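Local atomic coordinates of protein interacting with Hsp90 1 (Saccharomyces cerevisiae, PDB entry 4CGU), a protein that takes part in pre-rRNA processing in yeast and is required for the interaction between NOP58 and snoRNA. Residues F146-R149 with K150-T153. Residues are numbered along the deposited sequence; the frame is centred on the assembly and turned at random.
Sequences FHIR and KERT
With CG anti to the backbone N (chi1 179°), the H147 ring runs toward the turn and brings H147 CD2 to 3.4 Å from T153 O. At the turn, R152 has its CG anti to the carbonyl carbon (chi1 -70°), and R152 CG rests 3.3 Å from R149 O. The chain reverses through a type I turn from R149 to R152, closed by R152 N to R149 O at 2.7 Å, with the donor well above the carbonyl plane. R152 then takes left-handed backbone angles, and R152 and T153 face I148 as a G1 beta bulge. Two backbone bonds pair I148 with T153: I148 N to T153 O at 2.9 Å, and T153 N to I148 O at 3.0 Å, nearly straight at 167°. I148 O also receives a weak bond from E151 N. I148 and T153 set their CB atoms on the same face of the sheet; T153 OG1 donates to E151 O over 2.9 Å, bridging across the bulge residue R152. This hairpin links strands 144-148 and 153-157 of the CS domain. The R152 guanidinium leaves the turn to bond A103 O. H147 ND1 bonds an acidic side chain of another protein's chain, whose strand continues the sheet beside F146 and H147. Main-chain bonds thus mainly hold the turn, while the imidazole nitrogens fare differently: ND1 is bonded across the interface, whereas buried NE2 has no modelled partner.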
ATOM      1  N   PHE B 146      -5.759  -6.812 -12.241  1.00 19.29           N
ATOM      2  CA  PHE B 146      -5.732  -6.643 -13.689  1.00 20.56           C
ATOM      3  C   PHE B 146      -7.134  -6.784 -14.261  1.00 25.21           C
ATOM      4  O   PHE B 146      -7.904  -7.644 -13.843  1.00 20.88           O
ATOM      5  CB  PHE B 146      -4.834  -7.692 -14.342  1.00 17.58           C
ATOM      6  CG  PHE B 146      -3.429  -7.701 -13.820  1.00 21.72           C
ATOM      7  CD1 PHE B 146      -2.487  -6.816 -14.317  1.00 17.29           C
ATOM      8  CD2 PHE B 146      -3.048  -8.599 -12.838  1.00 18.38           C
ATOM      9  CE1 PHE B 146      -1.191  -6.825 -13.840  1.00 23.41           C
ATOM     10  CE2 PHE B 146      -1.756  -8.615 -12.361  1.00 18.54           C
ATOM     11  CZ  PHE B 146      -0.824  -7.728 -12.864  1.00 22.96           C
ATOM     12  N   HIS B 147      -7.468  -5.947 -15.230  1.00 16.10           N
ATOM     13  CA  HIS B 147      -8.769  -6.047 -15.869  1.00 19.15           C
ATOM     14  C   HIS B 147      -8.599  -6.324 -17.353  1.00 23.44           C
ATOM     15  O   HIS B 147      -7.938  -5.566 -18.062  1.00 21.02           O
ATOM     16  CB  HIS B 147      -9.577  -4.771 -15.639  1.00 16.94           C
ATOM     17  CG  HIS B 147     -10.922  -4.775 -16.293  1.00 25.24           C
ATOM     18  ND1 HIS B 147     -11.367  -3.736 -17.083  1.00 28.21           N
ATOM     19  CD2 HIS B 147     -11.922  -5.688 -16.276  1.00 31.68           C
ATOM     20  CE1 HIS B 147     -12.582  -4.008 -17.521  1.00 32.76           C
ATOM     21  NE2 HIS B 147     -12.942  -5.186 -17.047  1.00 30.27           N
ATOM     22  N   ILE B 148      -9.169  -7.435 -17.810  1.00 21.36           N
ATOM     23  CA  ILE B 148      -9.230  -7.728 -19.235  1.00 24.31           C
ATOM     24  C   ILE B 148     -10.654  -7.491 -19.738  1.00 29.84           C
ATOM     25  O   ILE B 148     -11.586  -8.260 -19.451  1.00 21.47           O
ATOM     26  CB  ILE B 148      -8.730  -9.143 -19.567  1.00 30.49           C
ATOM     27  CG1 ILE B 148      -7.365  -9.376 -18.908  1.00 27.93           C
ATOM     28  CG2 ILE B 148      -8.641  -9.334 -21.078  1.00 18.24           C
ATOM     29  CD1 ILE B 148      -6.678 -10.656 -19.342  1.00 25.83           C
ATOM     30  N   ARG B 149     -10.799  -6.394 -20.473  1.00 27.87           N
ATOM     31  CA  ARG B 149     -12.094  -5.877 -20.889  1.00 34.29           C
ATOM     32  C   ARG B 149     -12.827  -6.852 -21.800  1.00 26.13           C
ATOM     33  O   ARG B 149     -14.004  -7.136 -21.594  1.00 31.71           O
ATOM     34  CB  ARG B 149     -11.900  -4.542 -21.605  1.00 38.34           C
ATOM     35  CG  ARG B 149     -13.075  -3.599 -21.507  1.00 50.72           C
ATOM     36  CD  ARG B 149     -13.089  -2.677 -22.709  1.00 58.04           C
ATOM     37  NE  ARG B 149     -13.141  -3.447 -23.948  1.00 69.44           N
ATOM     38  CZ  ARG B 149     -12.778  -2.981 -25.139  1.00 71.48           C
ATOM     39  NH1 ARG B 149     -12.326  -1.739 -25.259  1.00 70.41           N
ATOM     40  NH2 ARG B 149     -12.862  -3.761 -26.207  1.00 61.42           N
ATOM     41  N   LYS B 150     -12.116  -7.367 -22.800  1.00 30.34           N
ATOM     42  CA  LYS B 150     -12.686  -8.309 -23.758  1.00 37.80           C
ATOM     43  C   LYS B 150     -13.337  -9.494 -23.055  1.00 38.85           C
ATOM     44  O   LYS B 150     -14.405  -9.960 -23.456  1.00 37.89           O
ATOM     45  CB  LYS B 150     -11.606  -8.805 -24.726  1.00 36.02           C
ATOM     46  CG  LYS B 150     -12.057  -9.930 -25.637  1.00 46.65           C
ATOM     47  CD  LYS B 150     -11.034 -10.221 -26.715  1.00 47.77           C
ATOM     48  CE  LYS B 150     -11.548 -11.278 -27.679  1.00 69.30           C
ATOM     49  NZ  LYS B 150     -10.611 -11.510 -28.815  1.00 64.18           N
ATOM     50  N   GLU B 151     -12.695  -9.968 -21.996  1.00 33.02           N
ATOM     51  CA  GLU B 151     -13.229 -11.077 -21.222  1.00 39.33           C
ATOM     52  C   GLU B 151     -14.156 -10.603 -20.118  1.00 25.27           C
ATOM     53  O   GLU B 151     -14.808 -11.415 -19.465  1.00 26.43           O
ATOM     54  CB  GLU B 151     -12.095 -11.915 -20.627  1.00 32.14           C
ATOM     55  CG  GLU B 151     -11.258 -12.612 -21.681  1.00 38.07           C
ATOM     56  CD  GLU B 151     -12.110 -13.309 -22.730  1.00 56.53           C
ATOM     57  OE1 GLU B 151     -13.103 -13.974 -22.357  1.00 59.13           O
ATOM     58  OE2 GLU B 151     -11.785 -13.192 -23.932  1.00 73.24           O
ATOM     59  N   ARG B 152     -14.216  -9.287 -19.935  1.00 27.27           N
ATOM     60  CA  ARG B 152     -14.902  -8.681 -18.800  1.00 23.38           C
ATOM     61  C   ARG B 152     -14.515  -9.410 -17.523  1.00 31.74           C
ATOM     62  O   ARG B 152     -15.370  -9.871 -16.765  1.00 29.56           O
ATOM     63  CB  ARG B 152     -16.420  -8.672 -19.004  1.00 28.49           C
ATOM     64  CG  ARG B 152     -16.882  -7.705 -20.093  1.00 27.35           C
ATOM     65  CD  ARG B 152     -18.394  -7.688 -20.211  1.00 30.62           C
ATOM     66  NE  ARG B 152     -18.916  -9.030 -20.442  1.00 38.05           N
ATOM     67  CZ  ARG B 152     -20.203  -9.351 -20.384  1.00 37.83           C
ATOM     68  NH1 ARG B 152     -21.107  -8.419 -20.103  1.00 32.92           N
ATOM     69  NH2 ARG B 152     -20.584 -10.603 -20.605  1.00 30.63           N
ATOM     70  N   THR B 153     -13.213  -9.542 -17.306  1.00 24.83           N
ATOM     71  CA  THR B 153     -12.737 -10.308 -16.167  1.00 24.46           C
ATOM     72  C   THR B 153     -11.721  -9.513 -15.358  1.00 26.95           C
ATOM     73  O   THR B 153     -10.819  -8.888 -15.917  1.00 25.56           O
ATOM     74  CB  THR B 153     -12.130 -11.660 -16.615  1.00 28.00           C
ATOM     75  OG1 THR B 153     -13.130 -12.434 -17.290  1.00 35.60           O
ATOM     76  CG2 THR B 153     -11.630 -12.452 -15.420  1.00 34.25           C
TER